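Local structure of alkaline phosphatase (Thermus thermophilus, 7KWD) at residues A98-S103 against G112-A117; V144-P149 against N160-I165; E167-L170 against V176-G179. The protein probably hydrolyses phosphate monoesters as a homodimeric alkaline phosphatase that uses two zinc ions and one magnesium ion. All blocks are in the same frame, centred on the assembly; numbering follows the deposited sequence.

How the contacts relate
From the N terminus, helix 95-104 comes first, and the loop that follows it folds back so that 112-117 meets 98-103; this closes contact 1. The chain then passes through helix 125-131 and strand 135-140 to the magnesium-binding segment 144-149, a turn running into helix 147-153, and contact 2 closes when 160-165, at the start of helix 162-172, returns to it. Contact 3 uses the same helix further on, where 167-170 packs on strand 176-178. The three closures follow in series, with none nested or crossed. Leu-113 CD1 touches Ile-165 CD1, joining contacts 1 and 2, while Tyr-169 OH, probably hydrogen-bonded to Val-144 O, joins contacts 2 and 3.

Contact 1 (A98-S103 against G112-A117); sequences AGNAFS and GLAIHA
Asn-100 reaches out from its helix and lays its carboxamide against the backbone of Gly-112 and Ala-114, so that one flat group serves two points of the loop. The first torsion sets CG anti to the carbonyl carbon and beside the backbone N (chi1 -75°), which carries the amide off the helix toward the loop. There OD1 accepts from Ala-114 N at 2.8 Å, a nearly straight bond at the hydrogen (165°), although the donor stands above the carbonyl plane of the side chain. The other branch gives a more bent bond: ND2 donates to Gly-112 O at 2.9 Å, with the acceptor tilted out of the amide plane. Helix 95-104 is the one that carries Ser-95, the predicted phosphoserine nucleophile of the alkaline phosphatase fold, and the paired grip ties the irregular return loop to its flank. A second acceptor for ND2 is Thr-108 OG1, so the amide also bonds to the connection between the two segments. Substituting an alanine here would probably leave Ala-114 N and Gly-112 O without their side-chain mates and weaken the tie of the loop to the helix. Just beyond the N-H that meets OD1, the chain bends at Ala-114, whose phi and psi are both positive; Ala-114 CB lies 4.4 Å from Asn-100 OD1. Leu-113 starts away from 98-103 and packs on Ala-150 of helix 147-153 and on Ser-96, nearer the start of helix 95-104.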
ATOM      1  N   ALA A  98       3.555   1.683 -17.965  1.00 23.76           N
ATOM      2  CA  ALA A  98       2.273   1.471 -17.300  1.00 22.80           C
ATOM      3  C   ALA A  98       1.136   1.872 -18.214  1.00 23.05           C
ATOM      4  O   ALA A  98       0.171   1.126 -18.403  1.00 24.30           O
ATOM      5  CB  ALA A  98       2.229   2.262 -16.004  1.00 23.81           C
ATOM      6  N   GLY A  99       1.260   3.042 -18.838  1.00 23.81           N
ATOM      7  CA  GLY A  99       0.247   3.474 -19.784  1.00 20.89           C
ATOM      8  C   GLY A  99       0.134   2.525 -20.955  1.00 20.45           C
ATOM      9  O   GLY A  99      -0.971   2.214 -21.410  1.00 20.46           O
ATOM     10  N   ASN A 100       1.280   2.047 -21.449  1.00 24.32           N
ATOM     11  CA  ASN A 100       1.286   1.063 -22.524  1.00 23.70           C
ATOM     12  C   ASN A 100       0.513  -0.193 -22.146  1.00 21.06           C
ATOM     13  O   ASN A 100      -0.204  -0.763 -22.973  1.00 22.56           O
ATOM     14  CB  ASN A 100       2.715   0.676 -22.864  1.00 24.72           C
ATOM     15  CG  ASN A 100       3.436   1.735 -23.647  1.00 23.85           C
ATOM     16  OD1 ASN A 100       2.854   2.747 -24.013  1.00 18.32           O
ATOM     17  ND2 ASN A 100       4.723   1.503 -23.905  1.00 22.68           N
ATOM     18  N   ALA A 101       0.677  -0.658 -20.914  1.00 20.15           N
ATOM     19  CA  ALA A 101      -0.053  -1.839 -20.475  1.00 20.68           C
ATOM     20  C   ALA A 101      -1.538  -1.587 -20.593  1.00 20.40           C
ATOM     21  O   ALA A 101      -2.288  -2.428 -21.103  1.00 20.39           O
ATOM     22  CB  ALA A 101       0.332  -2.194 -19.037  1.00 22.63           C
ATOM     23  N   PHE A 102      -1.982  -0.408 -20.138  1.00 20.00           N
ATOM     24  CA  PHE A 102      -3.388  -0.048 -20.274  1.00 22.01           C
ATOM     25  C   PHE A 102      -3.809   0.035 -21.742  1.00 23.78           C
ATOM     26  O   PHE A 102      -4.861  -0.490 -22.137  1.00 21.79           O
ATOM     27  CB  PHE A 102      -3.671   1.301 -19.614  1.00 18.00           C
ATOM     28  CG  PHE A 102      -3.503   1.331 -18.119  1.00 22.87           C
ATOM     29  CD1 PHE A 102      -3.391   0.174 -17.373  1.00 22.49           C
ATOM     30  CD2 PHE A 102      -3.479   2.547 -17.459  1.00 22.25           C
ATOM     31  CE1 PHE A 102      -3.269   0.225 -16.000  1.00 19.49           C
ATOM     32  CE2 PHE A 102      -3.345   2.599 -16.094  1.00 18.54           C
ATOM     33  CZ  PHE A 102      -3.244   1.435 -15.358  1.00 21.68           C
ATOM     34  N   SER A 103      -3.028   0.764 -22.555  1.00 21.25           N
ATOM     35  CA  SER A 103      -3.513   1.174 -23.871  1.00 23.41           C
ATOM     36  C   SER A 103      -3.201   0.152 -24.944  1.00 17.56           C
ATOM     37  O   SER A 103      -3.854   0.165 -25.982  1.00 22.66           O
ATOM     38  CB  SER A 103      -2.916   2.521 -24.298  1.00 22.43           C
ATOM     39  OG  SER A 103      -1.537   2.367 -24.531  1.00 23.35           O
ATOM     40  N   GLY A 112       9.503   3.877 -23.765  1.00 28.04           N
ATOM     41  CA  GLY A 112       8.810   4.203 -24.990  1.00 24.78           C
ATOM     42  C   GLY A 112       7.285   4.248 -24.850  1.00 23.87           C
ATOM     43  O   GLY A 112       6.696   3.668 -23.937  1.00 29.68           O
ATOM     44  N   LEU A 113       6.666   4.974 -25.773  1.00 25.55           N
ATOM     45  CA  LEU A 113       5.216   5.128 -25.856  1.00 27.75           C
ATOM     46  C   LEU A 113       4.673   4.216 -26.943  1.00 26.69           C
ATOM     47  O   LEU A 113       5.048   4.354 -28.108  1.00 27.33           O
ATOM     48  CB  LEU A 113       4.846   6.575 -26.183  1.00 25.83           C
ATOM     49  CG  LEU A 113       5.227   7.607 -25.128  1.00 27.36           C
ATOM     50  CD1 LEU A 113       4.939   9.032 -25.619  1.00 25.47           C
ATOM     51  CD2 LEU A 113       4.470   7.332 -23.822  1.00 21.36           C
ATOM     52  N   ALA A 114       3.778   3.300 -26.569  1.00 27.45           N
ATOM     53  CA  ALA A 114       3.152   2.380 -27.526  1.00 26.71           C
ATOM     54  C   ALA A 114       4.172   1.801 -28.493  1.00 21.37           C
ATOM     55  O   ALA A 114       4.031   1.863 -29.720  1.00 22.76           O
ATOM     56  CB  ALA A 114       2.038   3.069 -28.309  1.00 20.90           C
ATOM     57  N   ILE A 115       5.213   1.195 -27.918  1.00 22.52           N
ATOM     58  CA  ILE A 115       6.309   0.655 -28.710  1.00 23.44           C
ATOM     59  C   ILE A 115       7.106  -0.296 -27.833  1.00 25.15           C
ATOM     60  O   ILE A 115       7.170  -0.132 -26.611  1.00 26.40           O
ATOM     61  CB  ILE A 115       7.178   1.820 -29.249  1.00 24.56           C
ATOM     62  CG1 ILE A 115       8.038   1.401 -30.432  1.00 29.03           C
ATOM     63  CG2 ILE A 115       8.049   2.383 -28.086  1.00 31.16           C
ATOM     64  CD1 ILE A 115       8.829   2.577 -31.065  1.00 31.00           C
ATOM     65  N   HIS A 116       7.743  -1.277 -28.469  1.00 22.09           N
ATOM     66  CA  HIS A 116       8.607  -2.201 -27.768  1.00 22.71           C
ATOM     67  C   HIS A 116      10.049  -1.719 -27.818  1.00 26.68           C
ATOM     68  O   HIS A 116      10.405  -0.873 -28.618  1.00 26.24           O
ATOM     69  CB  HIS A 116       8.498  -3.607 -28.369  1.00 26.91           C
ATOM     70  CG  HIS A 116       7.354  -4.388 -27.822  1.00 25.73           C
ATOM     71  ND1 HIS A 116       7.072  -4.435 -26.472  1.00 24.68           N
ATOM     72  CD2 HIS A 116       6.411  -5.141 -28.432  1.00 25.71           C
ATOM     73  CE1 HIS A 116       5.994  -5.167 -26.278  1.00 21.13           C
ATOM     74  NE2 HIS A 116       5.582  -5.620 -27.450  1.00 26.64           N
ATOM     75  N   ALA A 117      10.900  -2.312 -26.980  1.00 27.92           N
ATOM     76  CA  ALA A 117      12.284  -1.850 -26.905  1.00 27.61           C
ATOM     77  C   ALA A 117      13.028  -1.994 -28.231  1.00 30.81           C
ATOM     78  O   ALA A 117      14.097  -1.401 -28.400  1.00 26.72           O
ATOM     79  CB  ALA A 117      13.048  -2.622 -25.826  1.00 28.61           C
TER

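Contact 2 (V144-P149 against N160-I165). With MG (magnesium ion), chain D.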
ATOM      1  N   VAL A 144       0.449  18.234 -21.571  1.00 22.70           N
ATOM      2  CA  VAL A 144      -0.577  17.481 -22.265  1.00 22.69           C
ATOM      3  C   VAL A 144       0.029  16.363 -23.096  1.00 25.71           C
ATOM      4  O   VAL A 144      -0.656  15.374 -23.405  1.00 24.35           O
ATOM      5  CB  VAL A 144      -1.415  18.469 -23.094  1.00 25.01           C
ATOM      6  CG1 VAL A 144      -0.605  18.967 -24.328  1.00 26.57           C
ATOM      7  CG2 VAL A 144      -2.700  17.804 -23.499  1.00 31.34           C
ATOM      8  N   THR A 145       1.312  16.491 -23.436  1.00 21.17           N
ATOM      9  CA  THR A 145       2.097  15.544 -24.213  1.00 20.92           C
ATOM     10  C   THR A 145       2.813  14.513 -23.321  1.00 20.24           C
ATOM     11  O   THR A 145       3.633  13.723 -23.807  1.00 20.17           O
ATOM     12  CB  THR A 145       3.139  16.344 -25.028  1.00 22.20           C
ATOM     13  OG1 THR A 145       3.804  17.225 -24.107  1.00 24.47           O
ATOM     14  CG2 THR A 145       2.519  17.207 -26.114  1.00 26.13           C
ATOM     15  N   HIS A 146       2.533  14.508 -22.031  1.00 23.46           N
ATOM     16  CA  HIS A 146       3.221  13.606 -21.119  1.00 21.17           C
ATOM     17  C   HIS A 146       2.804  12.155 -21.364  1.00 23.43           C
ATOM     18  O   HIS A 146       1.923  11.849 -22.169  1.00 22.36           O
ATOM     19  CB  HIS A 146       2.951  14.044 -19.685  1.00 23.50           C
ATOM     20  CG  HIS A 146       4.068  13.763 -18.734  1.00 23.84           C
ATOM     21  ND1 HIS A 146       3.902  12.965 -17.621  1.00 27.57           N
ATOM     22  CD2 HIS A 146       5.355  14.207 -18.699  1.00 28.44           C
ATOM     23  CE1 HIS A 146       5.043  12.910 -16.952  1.00 34.51           C
ATOM     24  NE2 HIS A 146       5.939  13.656 -17.581  1.00 32.54           N
ATOM     25  N   ALA A 147       3.500  11.250 -20.672  1.00 20.36           N
ATOM     26  CA  ALA A 147       3.462   9.837 -21.041  1.00 21.48           C
ATOM     27  C   ALA A 147       2.067   9.251 -20.932  1.00 20.14           C
ATOM     28  O   ALA A 147       1.646   8.478 -21.796  1.00 18.94           O
ATOM     29  CB  ALA A 147       4.402   9.038 -20.154  1.00 24.56           C
ATOM     30  N   THR A 148       1.316   9.612 -19.889  1.00 21.73           N
ATOM     31  CA  THR A 148       0.070   8.893 -19.644  1.00 23.92           C
ATOM     32  C   THR A 148      -0.954   9.192 -20.722  1.00 21.17           C
ATOM     33  O   THR A 148      -1.511   8.247 -21.307  1.00 21.62           O
ATOM     34  CB  THR A 148      -0.447   9.224 -18.244  1.00 22.23           C
ATOM     35  OG1 THR A 148       0.512   8.791 -17.271  1.00 21.70           O
ATOM     36  CG2 THR A 148      -1.758   8.518 -18.018  1.00 26.20           C
ATOM     37  N   PRO A 149      -1.247  10.442 -21.049  1.00 21.49           N
ATOM     38  CA  PRO A 149      -2.140  10.703 -22.193  1.00 21.31           C
ATOM     39  C   PRO A 149      -1.548  10.237 -23.496  1.00 23.23           C
ATOM     40  O   PRO A 149      -2.254   9.643 -24.338  1.00 21.91           O
ATOM     41  CB  PRO A 149      -2.325  12.239 -22.163  1.00 24.03           C
ATOM     42  CG  PRO A 149      -1.222  12.758 -21.307  1.00 23.19           C
ATOM     43  CD  PRO A 149      -0.901  11.661 -20.306  1.00 24.67           C
ATOM     44  N   ASN A 160      10.160  11.410 -23.783  1.00 29.20           N
ATOM     45  CA  ASN A 160      10.564  12.780 -23.487  1.00 35.24           C
ATOM     46  C   ASN A 160      10.609  13.681 -24.716  1.00 26.83           C
ATOM     47  O   ASN A 160      10.784  14.900 -24.568  1.00 30.70           O
ATOM     48  CB  ASN A 160      11.920  12.732 -22.775  1.00 32.87           C
ATOM     49  CG  ASN A 160      11.813  12.158 -21.374  1.00 28.68           C
ATOM     50  OD1 ASN A 160      10.875  12.460 -20.635  1.00 37.01           O
ATOM     51  ND2 ASN A 160      12.751  11.302 -21.023  1.00 31.52           N
ATOM     52  N   ALA A 161      10.403  13.138 -25.909  1.00 30.11           N
ATOM     53  CA  ALA A 161      10.413  13.941 -27.127  1.00 33.98           C
ATOM     54  C   ALA A 161       9.073  14.654 -27.298  1.00 27.09           C
ATOM     55  O   ALA A 161       8.338  14.471 -28.266  1.00 28.79           O
ATOM     56  CB  ALA A 161      10.743  13.051 -28.317  1.00 27.47           C
ATOM     57  N   GLU A 162       8.742  15.474 -26.303  1.00 30.98           N
ATOM     58  CA  GLU A 162       7.391  16.035 -26.274  1.00 25.23           C
ATOM     59  C   GLU A 162       7.185  17.099 -27.325  1.00 24.29           C
ATOM     60  O   GLU A 162       6.034  17.342 -27.724  1.00 28.77           O
ATOM     61  CB  GLU A 162       7.097  16.603 -24.887  1.00 24.83           C
ATOM     62  CG  GLU A 162       7.039  15.482 -23.830  1.00 30.19           C
ATOM     63  CD  GLU A 162       6.644  15.992 -22.444  1.00 25.47           C
ATOM     64  OE1 GLU A 162       7.534  16.015 -21.557  1.00 25.62           O
ATOM     65  OE2 GLU A 162       5.458  16.383 -22.277  1.00 23.23           O
ATOM     66  N   GLU A 163       8.259  17.740 -27.804  1.00 30.02           N
ATOM     67  CA  GLU A 163       8.110  18.670 -28.917  1.00 25.98           C
ATOM     68  C   GLU A 163       7.598  17.933 -30.146  1.00 29.42           C
ATOM     69  O   GLU A 163       6.676  18.391 -30.836  1.00 27.47           O
ATOM     70  CB  GLU A 163       9.450  19.372 -29.181  1.00 33.09           C
ATOM     71  CG  GLU A 163       9.286  20.708 -29.873  1.00 37.70           C
ATOM     72  CD  GLU A 163      10.570  21.527 -30.002  1.00 30.18           C
ATOM     73  OE1 GLU A 163      10.941  21.811 -31.177  1.00 32.44           O
ATOM     74  OE2 GLU A 163      11.164  21.885 -28.954  1.00 31.73           O
ATOM     75  N   ARG A 164       8.139  16.750 -30.397  1.00 27.14           N
ATOM     76  CA  ARG A 164       7.659  15.927 -31.503  1.00 25.95           C
ATOM     77  C   ARG A 164       6.265  15.370 -31.219  1.00 33.12           C
ATOM     78  O   ARG A 164       5.410  15.335 -32.116  1.00 27.18           O
ATOM     79  CB  ARG A 164       8.669  14.796 -31.740  1.00 28.13           C
ATOM     80  CG  ARG A 164       8.237  13.692 -32.723  1.00 31.80           C
ATOM     81  CD  ARG A 164       7.846  14.233 -34.111  1.00 38.18           C
ATOM     82  NE  ARG A 164       7.311  13.150 -34.930  1.00 40.41           N
ATOM     83  CZ  ARG A 164       6.303  13.255 -35.800  1.00 38.07           C
ATOM     84  NH1 ARG A 164       5.696  14.419 -36.004  1.00 37.57           N
ATOM     85  NH2 ARG A 164       5.903  12.168 -36.459  1.00 39.94           N
ATOM     86  N   ILE A 165       6.022  14.922 -29.979  1.00 27.73           N
ATOM     87  CA  ILE A 165       4.714  14.385 -29.606  1.00 29.31           C
ATOM     88  C   ILE A 165       3.607  15.415 -29.872  1.00 21.91           C
ATOM     89  O   ILE A 165       2.533  15.074 -30.361  1.00 23.40           O
ATOM     90  CB  ILE A 165       4.757  13.930 -28.131  1.00 23.41           C
ATOM     91  CG1 ILE A 165       5.658  12.687 -27.983  1.00 25.18           C
ATOM     92  CG2 ILE A 165       3.357  13.572 -27.613  1.00 28.68           C
ATOM     93  CD1 ILE A 165       6.006  12.362 -26.525  1.00 24.72           C
TER
HETATM   94 MG    MG D 602       1.285  10.534 -15.860  1.00 33.75          MG
HETATM   95  O   HOH W   1       1.302  11.754 -17.597  1.00 29.14           O
HETATM   96  O   HOH W   2       3.137  10.124 -16.330  1.00 33.87           O
HETATM   97  O   HOH W   3       2.145  11.901 -14.186  1.00 25.03           O
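The magnesium site of alkaline phosphatase supplies the setting: Thr-145 and His-146, in the turn leading into helix 147-153, meet Glu-162 in the first turn of helix 162-172. Thr-145 OG1 donates to Glu-162 OE2 at 2.6 Å, reaching the carboxylate from its anti side and 19° out of its plane. The hydroxyl sits between the backbone N and the carbonyl carbon (chi1 50°), a placement that turns it to the glutamate while CG2 lies beside the backbone N. Glu-162 extends beyond CG to meet it, and its OE2 is also hydrogen-bonded to Thr-143 OG1, so two threonine hydroxyls grip OE2. Its other oxygen, OE1, borders the edge of the imidazole without a hydrogen bond, 4.0 Å from His-146 CD2, with ring and carboxylate planes 59° apart. One turn further along the helix, Ile-165 CG2 packs on Thr-145 CB at 3.8 Å.

On the other side of CG, ND1 of His-146 is hydrogen-bonded to a water at 2.9 Å, and that same water accepts from Thr-148 N and binds the magnesium ion. In this structure the histidine is therefore a second-shell residue, linked to the metal through a first-shell water, whereas Thr-148 OG1 binds the magnesium ion directly at 2.4 Å. Two further waters, with Asp-47 and Glu-270, complete the coordination. Ala-147 and Thr-148 lean on Ser-95 of helix 95-104, Pro-149 packs against strand 265-271, and Tyr-169, further along helix 162-172, reaches back to Thr-145 and Pro-149.

Contact 3 (E167-L170 against V176-G179); sequences EQYL and VYLG
Tyr-177, on strand 176-178, meets Tyr-169 of helix 162-172, the helix that leads through a short turn into this strand; in the alkaline phosphatase fold the strand is flanked by its parallel neighbours 135-140 and 222-225. Val-176 comes first along the strand; it turns to the other side, onto Ala-254 and Leu-258 of helix 247-259, and its backbone pairs with strand 135-140. Tyr-177 follows, its CG anti to the carbonyl carbon (chi1 -65°), a setting that lifts the ring from the strand toward the helix. The two rings are nearly parallel, 9° apart, but displaced so far along each other that there is little ring-on-ring overlap, with centroids 4.7 Å apart. Tyr-177 CE1 stands over one face of the Tyr-169 ring near its rim, 3.5 Å from Tyr-169 CD2. In return Tyr-169 CB makes an off-centre CH-pi contact with the Tyr-177 ring. Leu-178 next points back to helix 247-259, meeting Met-250 and Ala-254, and Gly-179 turns the corner. Both phenol hydroxyls are engaged: Tyr-169 OH with Val-144 O, and Tyr-177 OH with Ala-174 N, besides a weak hydrogen bond of 2.7 Å from Tyr-177 OH to Tyr-169 O.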
ATOM      1  N   GLU A 167       3.532  17.520 -32.225  1.00 24.44           N
ATOM      2  CA  GLU A 167       3.245  17.429 -33.646  1.00 28.66           C
ATOM      3  C   GLU A 167       2.390  16.200 -33.927  1.00 24.67           C
ATOM      4  O   GLU A 167       1.450  16.240 -34.735  1.00 27.29           O
ATOM      5  CB  GLU A 167       4.554  17.355 -34.460  1.00 26.50           C
ATOM      6  CG  GLU A 167       5.520  18.543 -34.369  1.00 33.26           C
ATOM      7  CD  GLU A 167       6.899  18.189 -34.949  1.00 35.93           C
ATOM      8  OE1 GLU A 167       6.940  17.544 -36.000  1.00 47.84           O
ATOM      9  OE2 GLU A 167       7.935  18.505 -34.343  1.00 43.06           O
ATOM     10  N   GLN A 168       2.724  15.082 -33.287  1.00 24.96           N
ATOM     11  CA  GLN A 168       1.929  13.866 -33.458  1.00 26.98           C
ATOM     12  C   GLN A 168       0.486  14.075 -33.002  1.00 23.07           C
ATOM     13  O   GLN A 168      -0.440  13.505 -33.584  1.00 24.52           O
ATOM     14  CB  GLN A 168       2.591  12.730 -32.692  1.00 25.43           C
ATOM     15  CG  GLN A 168       3.926  12.279 -33.292  1.00 29.23           C
ATOM     16  CD  GLN A 168       4.566  11.196 -32.453  1.00 28.52           C
ATOM     17  OE1 GLN A 168       5.313  11.490 -31.520  1.00 28.23           O
ATOM     18  NE2 GLN A 168       4.274   9.939 -32.777  1.00 21.65           N
ATOM     19  N   TYR A 169       0.280  14.886 -31.952  1.00 19.24           N
ATOM     20  CA  TYR A 169      -1.076  15.196 -31.494  1.00 20.83           C
ATOM     21  C   TYR A 169      -1.875  15.924 -32.567  1.00 21.96           C
ATOM     22  O   TYR A 169      -3.069  15.633 -32.787  1.00 25.37           O
ATOM     23  CB  TYR A 169      -1.006  16.060 -30.236  1.00 20.53           C
ATOM     24  CG  TYR A 169      -0.808  15.326 -28.947  1.00 24.20           C
ATOM     25  CD1 TYR A 169      -0.428  13.979 -28.916  1.00 25.48           C
ATOM     26  CD2 TYR A 169      -1.053  15.962 -27.752  1.00 24.59           C
ATOM     27  CE1 TYR A 169      -0.281  13.321 -27.703  1.00 22.51           C
ATOM     28  CE2 TYR A 169      -0.906  15.320 -26.546  1.00 21.52           C
ATOM     29  CZ  TYR A 169      -0.517  13.998 -26.522  1.00 24.98           C
ATOM     30  OH  TYR A 169      -0.380  13.380 -25.286  1.00 23.09           O
ATOM     31  N   LEU A 170      -1.242  16.898 -33.237  1.00 28.04           N
ATOM     32  CA  LEU A 170      -1.916  17.594 -34.330  1.00 21.59           C
ATOM     33  C   LEU A 170      -2.343  16.616 -35.418  1.00 25.73           C
ATOM     34  O   LEU A 170      -3.458  16.700 -35.932  1.00 23.65           O
ATOM     35  CB  LEU A 170      -0.989  18.667 -34.904  1.00 29.45           C
ATOM     36  CG  LEU A 170      -1.489  19.482 -36.100  1.00 29.52           C
ATOM     37  CD1 LEU A 170      -2.773  20.267 -35.772  1.00 30.07           C
ATOM     38  CD2 LEU A 170      -0.386  20.440 -36.596  1.00 29.02           C
ATOM     39  N   VAL A 176     -10.301  16.915 -28.166  1.00 20.93           N
ATOM     40  CA  VAL A 176      -9.980  17.741 -27.008  1.00 22.28           C
ATOM     41  C   VAL A 176      -8.598  17.360 -26.471  1.00 23.23           C
ATOM     42  O   VAL A 176      -8.347  16.197 -26.154  1.00 22.35           O
ATOM     43  CB  VAL A 176     -11.008  17.594 -25.859  1.00 28.38           C
ATOM     44  CG1 VAL A 176     -10.552  18.388 -24.619  1.00 21.66           C
ATOM     45  CG2 VAL A 176     -12.395  18.019 -26.296  1.00 25.90           C
ATOM     46  N   TYR A 177      -7.745  18.361 -26.278  1.00 20.21           N
ATOM     47  CA  TYR A 177      -6.457  18.236 -25.615  1.00 18.36           C
ATOM     48  C   TYR A 177      -6.358  19.361 -24.593  1.00 23.09           C
ATOM     49  O   TYR A 177      -6.352  20.533 -24.979  1.00 22.38           O
ATOM     50  CB  TYR A 177      -5.291  18.397 -26.594  1.00 23.09           C
ATOM     51  CG  TYR A 177      -5.113  17.382 -27.684  1.00 20.12           C
ATOM     52  CD1 TYR A 177      -4.598  16.120 -27.407  1.00 20.67           C
ATOM     53  CD2 TYR A 177      -5.365  17.714 -29.004  1.00 18.86           C
ATOM     54  CE1 TYR A 177      -4.378  15.205 -28.420  1.00 22.63           C
ATOM     55  CE2 TYR A 177      -5.175  16.803 -30.021  1.00 20.89           C
ATOM     56  CZ  TYR A 177      -4.669  15.552 -29.728  1.00 23.57           C
ATOM     57  OH  TYR A 177      -4.462  14.647 -30.733  1.00 19.52           O
ATOM     58  N   LEU A 178      -6.226  19.023 -23.312  1.00 21.08           N
ATOM     59  CA  LEU A 178      -6.150  20.020 -22.255  1.00 20.10           C
ATOM     60  C   LEU A 178      -5.096  19.619 -21.249  1.00 29.44           C
ATOM     61  O   LEU A 178      -5.106  18.489 -20.757  1.00 20.14           O
ATOM     62  CB  LEU A 178      -7.478  20.178 -21.526  1.00 21.20           C
ATOM     63  CG  LEU A 178      -8.669  20.657 -22.320  1.00 25.58           C
ATOM     64  CD1 LEU A 178      -9.917  20.498 -21.497  1.00 21.04           C
ATOM     65  CD2 LEU A 178      -8.483  22.108 -22.774  1.00 24.17           C
ATOM     66  N   GLY A 179      -4.208  20.551 -20.930  1.00 23.89           N
ATOM     67  CA  GLY A 179      -3.170  20.304 -19.941  1.00 26.00           C
ATOM     68  C   GLY A 179      -2.127  21.409 -19.968  1.00 26.44           C
ATOM     69  O   GLY A 179      -2.418  22.541 -20.373  1.00 27.28           O
TER